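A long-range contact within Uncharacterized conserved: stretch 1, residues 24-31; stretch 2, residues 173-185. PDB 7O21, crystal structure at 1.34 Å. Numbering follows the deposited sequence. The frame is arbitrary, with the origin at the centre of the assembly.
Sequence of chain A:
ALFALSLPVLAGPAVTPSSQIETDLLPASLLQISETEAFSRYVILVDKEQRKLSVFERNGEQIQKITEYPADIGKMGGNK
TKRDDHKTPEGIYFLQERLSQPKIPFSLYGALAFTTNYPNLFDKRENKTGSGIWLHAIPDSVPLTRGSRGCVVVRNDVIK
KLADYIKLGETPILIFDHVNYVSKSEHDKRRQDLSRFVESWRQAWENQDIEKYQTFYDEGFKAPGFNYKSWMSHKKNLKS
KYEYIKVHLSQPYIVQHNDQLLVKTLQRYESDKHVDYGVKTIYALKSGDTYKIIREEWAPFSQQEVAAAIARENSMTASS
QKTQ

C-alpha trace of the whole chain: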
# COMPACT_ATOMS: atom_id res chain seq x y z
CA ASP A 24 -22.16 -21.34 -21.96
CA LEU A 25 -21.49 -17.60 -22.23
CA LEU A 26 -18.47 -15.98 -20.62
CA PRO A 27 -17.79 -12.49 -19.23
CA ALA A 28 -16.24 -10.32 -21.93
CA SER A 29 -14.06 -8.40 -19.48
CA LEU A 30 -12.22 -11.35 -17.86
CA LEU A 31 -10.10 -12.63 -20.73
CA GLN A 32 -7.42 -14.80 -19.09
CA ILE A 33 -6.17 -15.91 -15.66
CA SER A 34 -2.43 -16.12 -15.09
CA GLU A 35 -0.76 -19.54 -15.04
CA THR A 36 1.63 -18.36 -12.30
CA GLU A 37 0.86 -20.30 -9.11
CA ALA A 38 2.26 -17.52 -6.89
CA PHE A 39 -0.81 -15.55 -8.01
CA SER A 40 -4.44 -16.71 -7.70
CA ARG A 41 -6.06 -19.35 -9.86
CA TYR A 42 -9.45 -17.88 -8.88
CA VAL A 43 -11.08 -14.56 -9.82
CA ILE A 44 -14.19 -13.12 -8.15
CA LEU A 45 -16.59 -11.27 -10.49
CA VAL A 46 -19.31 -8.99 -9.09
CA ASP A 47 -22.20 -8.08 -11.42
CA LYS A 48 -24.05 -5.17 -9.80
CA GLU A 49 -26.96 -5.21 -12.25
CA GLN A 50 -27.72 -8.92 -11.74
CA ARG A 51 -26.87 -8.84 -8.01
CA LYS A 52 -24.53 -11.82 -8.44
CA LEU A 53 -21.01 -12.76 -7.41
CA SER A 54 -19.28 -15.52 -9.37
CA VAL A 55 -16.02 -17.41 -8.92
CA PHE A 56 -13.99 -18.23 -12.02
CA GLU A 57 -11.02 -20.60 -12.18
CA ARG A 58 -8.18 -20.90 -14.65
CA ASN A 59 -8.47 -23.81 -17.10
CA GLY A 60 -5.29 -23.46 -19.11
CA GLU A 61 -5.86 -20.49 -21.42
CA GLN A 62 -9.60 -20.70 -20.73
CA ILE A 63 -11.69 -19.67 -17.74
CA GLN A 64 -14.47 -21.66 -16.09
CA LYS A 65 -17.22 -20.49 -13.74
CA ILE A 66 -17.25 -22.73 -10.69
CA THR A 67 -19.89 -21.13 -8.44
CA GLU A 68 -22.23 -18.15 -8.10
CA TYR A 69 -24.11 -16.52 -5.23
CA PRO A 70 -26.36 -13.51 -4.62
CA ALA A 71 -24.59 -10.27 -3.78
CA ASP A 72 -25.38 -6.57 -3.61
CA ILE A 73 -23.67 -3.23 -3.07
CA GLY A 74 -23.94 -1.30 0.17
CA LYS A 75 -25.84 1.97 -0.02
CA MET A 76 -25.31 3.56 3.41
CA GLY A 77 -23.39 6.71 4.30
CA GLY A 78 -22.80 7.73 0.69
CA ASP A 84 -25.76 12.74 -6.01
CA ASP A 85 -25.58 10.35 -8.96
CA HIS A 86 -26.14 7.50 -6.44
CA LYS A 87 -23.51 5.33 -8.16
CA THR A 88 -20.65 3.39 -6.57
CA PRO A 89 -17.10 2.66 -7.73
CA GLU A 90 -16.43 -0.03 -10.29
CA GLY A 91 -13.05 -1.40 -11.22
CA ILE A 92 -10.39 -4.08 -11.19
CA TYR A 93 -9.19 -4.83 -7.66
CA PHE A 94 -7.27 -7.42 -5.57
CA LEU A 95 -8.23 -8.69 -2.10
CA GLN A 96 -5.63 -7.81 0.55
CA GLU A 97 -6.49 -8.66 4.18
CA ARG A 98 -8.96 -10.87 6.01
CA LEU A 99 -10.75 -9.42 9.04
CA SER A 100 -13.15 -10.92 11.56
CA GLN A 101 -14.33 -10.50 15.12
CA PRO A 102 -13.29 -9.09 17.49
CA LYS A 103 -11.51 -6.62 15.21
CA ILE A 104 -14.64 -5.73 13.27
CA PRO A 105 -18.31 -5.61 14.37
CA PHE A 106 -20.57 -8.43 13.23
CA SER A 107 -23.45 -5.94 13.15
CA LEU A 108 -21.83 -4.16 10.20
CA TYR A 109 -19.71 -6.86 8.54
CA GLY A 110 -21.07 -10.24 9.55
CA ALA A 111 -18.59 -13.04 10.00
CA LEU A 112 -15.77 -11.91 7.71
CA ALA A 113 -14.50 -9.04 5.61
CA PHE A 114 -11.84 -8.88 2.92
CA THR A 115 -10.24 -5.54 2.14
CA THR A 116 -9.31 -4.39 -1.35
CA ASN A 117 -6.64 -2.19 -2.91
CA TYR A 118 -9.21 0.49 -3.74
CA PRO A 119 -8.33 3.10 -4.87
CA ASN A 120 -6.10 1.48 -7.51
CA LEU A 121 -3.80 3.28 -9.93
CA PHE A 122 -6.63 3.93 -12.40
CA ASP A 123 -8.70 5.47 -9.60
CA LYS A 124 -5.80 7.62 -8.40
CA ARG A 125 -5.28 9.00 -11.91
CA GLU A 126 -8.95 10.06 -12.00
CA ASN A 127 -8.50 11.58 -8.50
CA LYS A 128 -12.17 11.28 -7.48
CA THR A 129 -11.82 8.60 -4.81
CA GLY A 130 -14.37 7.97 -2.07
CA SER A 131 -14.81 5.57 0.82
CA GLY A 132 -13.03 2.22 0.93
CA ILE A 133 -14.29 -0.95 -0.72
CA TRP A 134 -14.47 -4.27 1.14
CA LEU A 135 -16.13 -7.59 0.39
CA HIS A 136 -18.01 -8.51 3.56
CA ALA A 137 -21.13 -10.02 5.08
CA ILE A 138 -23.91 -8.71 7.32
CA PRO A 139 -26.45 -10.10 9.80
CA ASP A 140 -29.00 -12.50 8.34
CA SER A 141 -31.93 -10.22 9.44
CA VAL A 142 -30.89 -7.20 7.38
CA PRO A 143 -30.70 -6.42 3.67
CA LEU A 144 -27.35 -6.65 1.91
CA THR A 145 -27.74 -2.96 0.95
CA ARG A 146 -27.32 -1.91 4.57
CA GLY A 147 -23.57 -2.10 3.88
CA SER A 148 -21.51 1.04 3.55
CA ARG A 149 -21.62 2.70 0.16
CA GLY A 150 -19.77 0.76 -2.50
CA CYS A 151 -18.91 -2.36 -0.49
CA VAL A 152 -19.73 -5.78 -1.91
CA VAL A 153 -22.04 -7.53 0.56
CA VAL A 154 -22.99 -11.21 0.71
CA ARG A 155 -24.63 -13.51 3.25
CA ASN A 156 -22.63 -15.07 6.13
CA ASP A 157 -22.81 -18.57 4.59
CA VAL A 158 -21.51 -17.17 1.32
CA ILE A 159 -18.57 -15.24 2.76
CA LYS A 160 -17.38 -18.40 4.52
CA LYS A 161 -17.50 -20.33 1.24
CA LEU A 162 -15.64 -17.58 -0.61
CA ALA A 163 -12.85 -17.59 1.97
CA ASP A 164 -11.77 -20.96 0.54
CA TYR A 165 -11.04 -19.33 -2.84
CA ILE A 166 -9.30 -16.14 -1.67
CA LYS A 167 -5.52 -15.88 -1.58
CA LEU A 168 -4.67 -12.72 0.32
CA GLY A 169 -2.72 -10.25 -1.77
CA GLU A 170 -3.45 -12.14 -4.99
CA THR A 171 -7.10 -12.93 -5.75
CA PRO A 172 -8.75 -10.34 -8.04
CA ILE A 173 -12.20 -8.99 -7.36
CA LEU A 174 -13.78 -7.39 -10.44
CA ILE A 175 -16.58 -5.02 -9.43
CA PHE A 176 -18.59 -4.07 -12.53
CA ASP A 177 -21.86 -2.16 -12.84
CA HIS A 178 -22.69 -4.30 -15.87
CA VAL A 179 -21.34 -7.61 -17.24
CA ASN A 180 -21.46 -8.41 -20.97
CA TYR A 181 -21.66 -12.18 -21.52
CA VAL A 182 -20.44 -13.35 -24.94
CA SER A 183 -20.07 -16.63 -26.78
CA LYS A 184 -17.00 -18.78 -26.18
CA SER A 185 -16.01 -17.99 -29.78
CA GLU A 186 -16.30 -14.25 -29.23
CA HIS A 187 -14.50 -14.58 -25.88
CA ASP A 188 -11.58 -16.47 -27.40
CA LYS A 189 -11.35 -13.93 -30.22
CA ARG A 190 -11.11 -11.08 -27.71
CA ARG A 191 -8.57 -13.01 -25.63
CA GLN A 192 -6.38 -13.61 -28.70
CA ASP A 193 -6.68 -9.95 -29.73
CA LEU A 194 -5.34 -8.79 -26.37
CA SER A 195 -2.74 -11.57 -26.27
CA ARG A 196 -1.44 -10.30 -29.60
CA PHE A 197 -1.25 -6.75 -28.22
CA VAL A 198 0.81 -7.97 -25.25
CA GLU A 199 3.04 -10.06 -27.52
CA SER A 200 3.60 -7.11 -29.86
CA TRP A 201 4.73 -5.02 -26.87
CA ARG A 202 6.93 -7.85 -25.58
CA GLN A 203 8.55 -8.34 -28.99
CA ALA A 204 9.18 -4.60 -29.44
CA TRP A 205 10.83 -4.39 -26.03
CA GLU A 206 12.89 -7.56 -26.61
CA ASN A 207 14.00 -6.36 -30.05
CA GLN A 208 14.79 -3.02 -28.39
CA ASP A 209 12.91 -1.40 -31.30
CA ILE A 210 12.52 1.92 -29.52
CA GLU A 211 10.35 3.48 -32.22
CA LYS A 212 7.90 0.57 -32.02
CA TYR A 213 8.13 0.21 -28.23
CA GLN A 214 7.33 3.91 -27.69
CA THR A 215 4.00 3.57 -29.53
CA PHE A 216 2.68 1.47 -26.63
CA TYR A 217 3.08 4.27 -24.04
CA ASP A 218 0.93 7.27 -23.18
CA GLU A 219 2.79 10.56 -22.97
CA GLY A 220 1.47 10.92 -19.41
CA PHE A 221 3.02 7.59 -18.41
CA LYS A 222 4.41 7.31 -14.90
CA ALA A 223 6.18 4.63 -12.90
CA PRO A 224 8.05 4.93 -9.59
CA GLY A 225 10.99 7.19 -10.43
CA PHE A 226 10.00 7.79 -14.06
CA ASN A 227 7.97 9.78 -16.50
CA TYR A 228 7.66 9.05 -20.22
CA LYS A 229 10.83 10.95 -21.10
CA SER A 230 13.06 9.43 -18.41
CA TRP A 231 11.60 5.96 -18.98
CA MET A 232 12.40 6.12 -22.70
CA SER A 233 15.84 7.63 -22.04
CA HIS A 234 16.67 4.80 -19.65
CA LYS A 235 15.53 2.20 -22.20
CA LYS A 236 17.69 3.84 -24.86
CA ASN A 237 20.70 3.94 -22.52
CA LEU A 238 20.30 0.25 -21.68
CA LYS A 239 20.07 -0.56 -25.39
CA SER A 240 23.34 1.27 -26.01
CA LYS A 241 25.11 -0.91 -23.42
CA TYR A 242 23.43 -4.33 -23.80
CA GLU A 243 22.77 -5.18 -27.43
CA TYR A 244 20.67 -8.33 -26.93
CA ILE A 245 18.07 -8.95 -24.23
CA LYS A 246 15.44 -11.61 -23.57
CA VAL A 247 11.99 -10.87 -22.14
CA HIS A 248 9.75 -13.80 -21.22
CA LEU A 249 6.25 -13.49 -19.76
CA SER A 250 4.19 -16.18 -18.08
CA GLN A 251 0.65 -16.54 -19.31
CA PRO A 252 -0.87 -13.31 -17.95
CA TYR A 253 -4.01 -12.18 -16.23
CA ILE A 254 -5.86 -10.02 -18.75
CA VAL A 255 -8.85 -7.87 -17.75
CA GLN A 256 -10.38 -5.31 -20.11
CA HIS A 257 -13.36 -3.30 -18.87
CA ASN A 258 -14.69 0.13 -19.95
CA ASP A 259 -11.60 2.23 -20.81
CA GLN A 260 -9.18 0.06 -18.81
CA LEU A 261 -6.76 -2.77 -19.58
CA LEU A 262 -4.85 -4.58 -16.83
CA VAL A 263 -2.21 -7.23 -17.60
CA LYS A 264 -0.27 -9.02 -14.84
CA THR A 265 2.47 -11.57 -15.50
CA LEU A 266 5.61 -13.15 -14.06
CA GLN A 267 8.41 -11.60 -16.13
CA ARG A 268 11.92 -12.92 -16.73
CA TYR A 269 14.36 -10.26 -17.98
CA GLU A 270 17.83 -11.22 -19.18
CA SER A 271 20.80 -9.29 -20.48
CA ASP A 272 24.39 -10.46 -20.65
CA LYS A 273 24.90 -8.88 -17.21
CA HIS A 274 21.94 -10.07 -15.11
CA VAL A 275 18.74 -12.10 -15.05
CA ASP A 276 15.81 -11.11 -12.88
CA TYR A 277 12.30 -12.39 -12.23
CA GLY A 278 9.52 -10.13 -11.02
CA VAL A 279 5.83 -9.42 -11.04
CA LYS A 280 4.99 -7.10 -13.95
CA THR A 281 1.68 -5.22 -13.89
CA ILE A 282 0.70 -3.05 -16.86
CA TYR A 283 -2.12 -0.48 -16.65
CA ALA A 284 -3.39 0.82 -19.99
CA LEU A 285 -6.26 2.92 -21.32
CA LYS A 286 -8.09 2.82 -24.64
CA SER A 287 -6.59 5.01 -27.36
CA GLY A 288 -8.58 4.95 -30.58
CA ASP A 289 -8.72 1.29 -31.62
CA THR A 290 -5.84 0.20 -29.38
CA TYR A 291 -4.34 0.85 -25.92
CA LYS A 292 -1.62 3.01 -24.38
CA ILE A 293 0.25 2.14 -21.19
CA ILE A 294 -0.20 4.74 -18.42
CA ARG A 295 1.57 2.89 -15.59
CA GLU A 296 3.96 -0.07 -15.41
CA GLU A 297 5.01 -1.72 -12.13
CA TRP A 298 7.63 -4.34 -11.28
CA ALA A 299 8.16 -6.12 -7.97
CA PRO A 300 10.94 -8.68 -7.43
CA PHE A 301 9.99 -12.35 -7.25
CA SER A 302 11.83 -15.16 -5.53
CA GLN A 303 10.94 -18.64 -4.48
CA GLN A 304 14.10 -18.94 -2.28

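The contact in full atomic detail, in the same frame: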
# COMPACT_ATOMS: atom_id res chain seq x y z
N ASP A 24 -22.23 -21.38 -20.47
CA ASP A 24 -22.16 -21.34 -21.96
C ASP A 24 -21.55 -20.00 -22.39
O ASP A 24 -20.68 -19.99 -23.20
CB ASP A 24 -23.49 -21.61 -22.67
CG ASP A 24 -23.38 -21.73 -24.19
OD1 ASP A 24 -22.43 -21.21 -24.75
OD2 ASP A 24 -24.27 -22.34 -24.81
N LEU A 25 -22.09 -18.90 -21.89
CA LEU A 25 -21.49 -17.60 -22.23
C LEU A 25 -20.44 -17.28 -21.16
O LEU A 25 -20.45 -17.87 -20.13
CB LEU A 25 -22.56 -16.51 -22.32
CG LEU A 25 -23.73 -16.77 -23.27
CD1 LEU A 25 -24.76 -15.69 -23.14
CD2 LEU A 25 -23.27 -16.88 -24.70
N LEU A 26 -19.57 -16.35 -21.49
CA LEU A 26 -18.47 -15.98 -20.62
C LEU A 26 -18.38 -14.46 -20.52
O LEU A 26 -18.74 -13.75 -21.45
CB LEU A 26 -17.15 -16.50 -21.22
CG LEU A 26 -16.93 -18.01 -21.27
CD1 LEU A 26 -15.71 -18.33 -22.12
CD2 LEU A 26 -16.79 -18.58 -19.87
N PRO A 27 -17.88 -13.95 -19.40
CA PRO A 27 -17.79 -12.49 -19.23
C PRO A 27 -16.72 -11.88 -20.13
O PRO A 27 -15.55 -12.28 -20.07
CB PRO A 27 -17.43 -12.33 -17.74
CG PRO A 27 -16.74 -13.61 -17.40
CD PRO A 27 -17.41 -14.68 -18.22
N ALA A 28 -17.13 -10.89 -20.93
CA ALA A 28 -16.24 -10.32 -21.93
C ALA A 28 -15.02 -9.67 -21.31
O ALA A 28 -13.97 -9.57 -21.96
CB ALA A 28 -17.00 -9.30 -22.79
N SER A 29 -15.12 -9.19 -20.07
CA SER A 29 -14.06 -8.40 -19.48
C SER A 29 -12.97 -9.23 -18.82
O SER A 29 -11.86 -8.71 -18.60
CB SER A 29 -14.61 -7.37 -18.49
OG SER A 29 -15.49 -6.46 -19.15
N LEU A 30 -13.23 -10.49 -18.48
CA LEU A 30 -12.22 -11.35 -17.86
C LEU A 30 -11.72 -12.27 -18.96
O LEU A 30 -12.37 -13.27 -19.30
CB LEU A 30 -12.81 -12.14 -16.70
CG LEU A 30 -11.88 -13.19 -16.10
CD1 LEU A 30 -10.59 -12.57 -15.57
CD2 LEU A 30 -12.60 -13.95 -14.97
N LEU A 31 -10.57 -11.92 -19.54
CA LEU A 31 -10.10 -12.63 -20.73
C LEU A 31 -9.17 -13.79 -20.43
O LEU A 31 -9.16 -14.76 -21.19
CB LEU A 31 -9.46 -11.65 -21.72
CG LEU A 31 -10.48 -10.69 -22.34
CD1 LEU A 31 -9.77 -9.63 -23.17
CD2 LEU A 31 -11.49 -11.44 -23.18
N ILE A 173 -10.76 -9.19 -7.41
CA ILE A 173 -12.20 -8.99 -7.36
C ILE A 173 -12.53 -7.92 -8.39
O ILE A 173 -11.99 -6.81 -8.34
CB ILE A 173 -12.72 -8.67 -5.95
CG1 ILE A 173 -14.23 -8.53 -5.97
CG2 ILE A 173 -12.02 -7.42 -5.35
CD1 ILE A 173 -14.87 -8.59 -4.59
N LEU A 174 -13.37 -8.28 -9.36
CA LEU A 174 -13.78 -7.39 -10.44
C LEU A 174 -15.18 -6.91 -10.10
O LEU A 174 -16.09 -7.73 -9.97
CB LEU A 174 -13.80 -8.14 -11.76
CG LEU A 174 -12.49 -8.80 -12.19
CD1 LEU A 174 -12.63 -9.45 -13.58
CD2 LEU A 174 -11.33 -7.83 -12.15
N ILE A 175 -15.34 -5.61 -9.92
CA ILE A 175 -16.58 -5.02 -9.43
C ILE A 175 -17.13 -4.18 -10.57
O ILE A 175 -16.65 -3.07 -10.81
CB ILE A 175 -16.37 -4.22 -8.14
CG1 ILE A 175 -15.76 -5.11 -7.03
CG2 ILE A 175 -17.70 -3.59 -7.67
CD1 ILE A 175 -15.31 -4.36 -5.78
N PHE A 176 -18.13 -4.69 -11.29
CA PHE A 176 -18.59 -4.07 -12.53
C PHE A 176 -20.07 -3.75 -12.41
O PHE A 176 -20.85 -4.60 -11.95
CB PHE A 176 -18.36 -5.02 -13.71
CG PHE A 176 -16.89 -5.32 -14.00
CD1 PHE A 176 -15.89 -4.45 -13.60
CD2 PHE A 176 -16.54 -6.47 -14.70
CE1 PHE A 176 -14.54 -4.71 -13.89
CE2 PHE A 176 -15.20 -6.74 -15.00
CZ PHE A 176 -14.20 -5.87 -14.58
N ASP A 177 -20.45 -2.53 -12.82
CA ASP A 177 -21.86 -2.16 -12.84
C ASP A 177 -22.65 -3.07 -13.76
O ASP A 177 -23.79 -3.44 -13.47
CB ASP A 177 -22.03 -0.70 -13.30
CG ASP A 177 -21.54 0.32 -12.29
OD1 ASP A 177 -20.98 -0.07 -11.24
OD2 ASP A 177 -21.71 1.53 -12.54
N HIS A 178 -22.04 -3.47 -14.88
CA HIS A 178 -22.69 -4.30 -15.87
C HIS A 178 -21.68 -5.37 -16.29
O HIS A 178 -20.47 -5.17 -16.16
CB HIS A 178 -23.12 -3.41 -17.05
CG HIS A 178 -24.17 -2.41 -16.67
ND1 HIS A 178 -25.50 -2.74 -16.47
CD2 HIS A 178 -24.08 -1.08 -16.38
CE1 HIS A 178 -26.18 -1.67 -16.11
NE2 HIS A 178 -25.34 -0.65 -16.05
N VAL A 179 -22.18 -6.52 -16.73
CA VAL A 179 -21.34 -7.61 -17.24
C VAL A 179 -21.89 -8.06 -18.58
O VAL A 179 -23.06 -8.44 -18.67
CB VAL A 179 -21.26 -8.79 -16.27
CG1 VAL A 179 -20.48 -9.95 -16.89
CG2 VAL A 179 -20.61 -8.36 -14.96
N ASN A 180 -21.07 -7.99 -19.63
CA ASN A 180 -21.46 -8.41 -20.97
C ASN A 180 -21.01 -9.86 -21.17
O ASN A 180 -19.81 -10.14 -21.22
CB ASN A 180 -20.81 -7.50 -22.02
CG ASN A 180 -21.08 -7.95 -23.45
OD1 ASN A 180 -22.13 -8.51 -23.76
ND2 ASN A 180 -20.11 -7.71 -24.33
N TYR A 181 -21.97 -10.77 -21.30
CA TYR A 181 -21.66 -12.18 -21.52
C TYR A 181 -21.68 -12.47 -23.02
O TYR A 181 -22.64 -12.14 -23.71
CB TYR A 181 -22.69 -13.06 -20.81
CG TYR A 181 -22.42 -13.21 -19.33
CD1 TYR A 181 -21.58 -14.21 -18.86
CD2 TYR A 181 -23.01 -12.35 -18.41
CE1 TYR A 181 -21.34 -14.35 -17.51
CE2 TYR A 181 -22.76 -12.49 -17.05
CZ TYR A 181 -21.92 -13.49 -16.61
OH TYR A 181 -21.67 -13.64 -15.26
N VAL A 182 -20.60 -13.08 -23.51
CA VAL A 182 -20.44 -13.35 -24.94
C VAL A 182 -20.20 -14.84 -25.17
O VAL A 182 -19.92 -15.60 -24.24
CB VAL A 182 -19.33 -12.49 -25.56
CG1 VAL A 182 -19.67 -11.02 -25.40
CG2 VAL A 182 -17.99 -12.82 -24.91
N SER A 183 -20.31 -15.24 -26.43
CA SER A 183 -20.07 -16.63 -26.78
C SER A 183 -18.60 -17.00 -26.54
O SER A 183 -17.72 -16.14 -26.53
CB SER A 183 -20.41 -16.89 -28.25
OG SER A 183 -19.50 -16.24 -29.12
N LYS A 184 -18.37 -18.30 -26.35
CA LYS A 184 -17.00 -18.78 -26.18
C LYS A 184 -16.14 -18.40 -27.38
O LYS A 184 -14.96 -18.07 -27.23
CB LYS A 184 -16.99 -20.29 -25.99
CG LYS A 184 -17.21 -20.73 -24.56
CD LYS A 184 -17.38 -22.23 -24.48
CE LYS A 184 -18.05 -22.63 -23.18
NZ LYS A 184 -19.49 -22.97 -23.37
N SER A 185 -16.72 -18.44 -28.59
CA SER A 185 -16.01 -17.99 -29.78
C SER A 185 -15.62 -16.52 -29.69
O SER A 185 -14.47 -16.15 -29.98
CB SER A 185 -16.85 -18.21 -31.04
OG SER A 185 -16.01 -18.24 -32.18
O HOH W 1 -20.78 -20.06 -26.17

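The two stretches, at least 144 residues apart in sequence wherever they touch, meet as a short antiparallel pair of strands. L26 and V182 form the hydrogen-bonded pair: L26 N donates to V182 O (2.9 Å) and V182 N to L26 O (2.9 Å), both nearly straight. P27 lies opposite Y181 in the neighbouring non-hydrogen-bonded position, where its lack of an amide hydrogen costs nothing to the ladder. A28 N then donates to N180 O (2.8 Å), continuing the ladder as stretch 1 enters a type I turn from P27 to L30, closed by a weak bond from L30 N to P27 O (3.3 Å). Two CA-H...O contacts supplement the pairing, L25 CA to V182 O (3.2 Å) and Y181 CA to L26 O (3.3 Å).

The side chains of P27 and Y181 share one face of the sheet. P27 CD lies 4.0 Å from Y181 CE1, and P27 CB lies 4.0 Å from V179 CG1, so the buried proline ring touches apolar atoms of both residues. L25 packs its CB against Y181 CB (3.8 Å). L26 and V182 occupy the other face; there L26 CD1 reaches K184 CG (3.7 Å), using the aliphatic part of the lysine, while the small A28 places CB 4.1 Å from V182 CG1. Beyond the paired strands, S29 CB approaches F176 CE2 (3.6 Å) and L30 CB meets L174 CD1 (4.1 Å), extending the contact to the buried side chains of F176, L30 and L174.

At the exposed end, K184 starts sideways, but its long chain brings NZ to D24 O in a hydrogen bond (3.2 Å) and to D24 OD1 in a long salt bridge (3.7 Å). A water donates to D24 OD1 (2.5 Å) and accepts from K184 N (3.0 Å), so it bridges the acid's side chain to the lysine backbone. Altogether, 673 Å² is buried, summed over both sides.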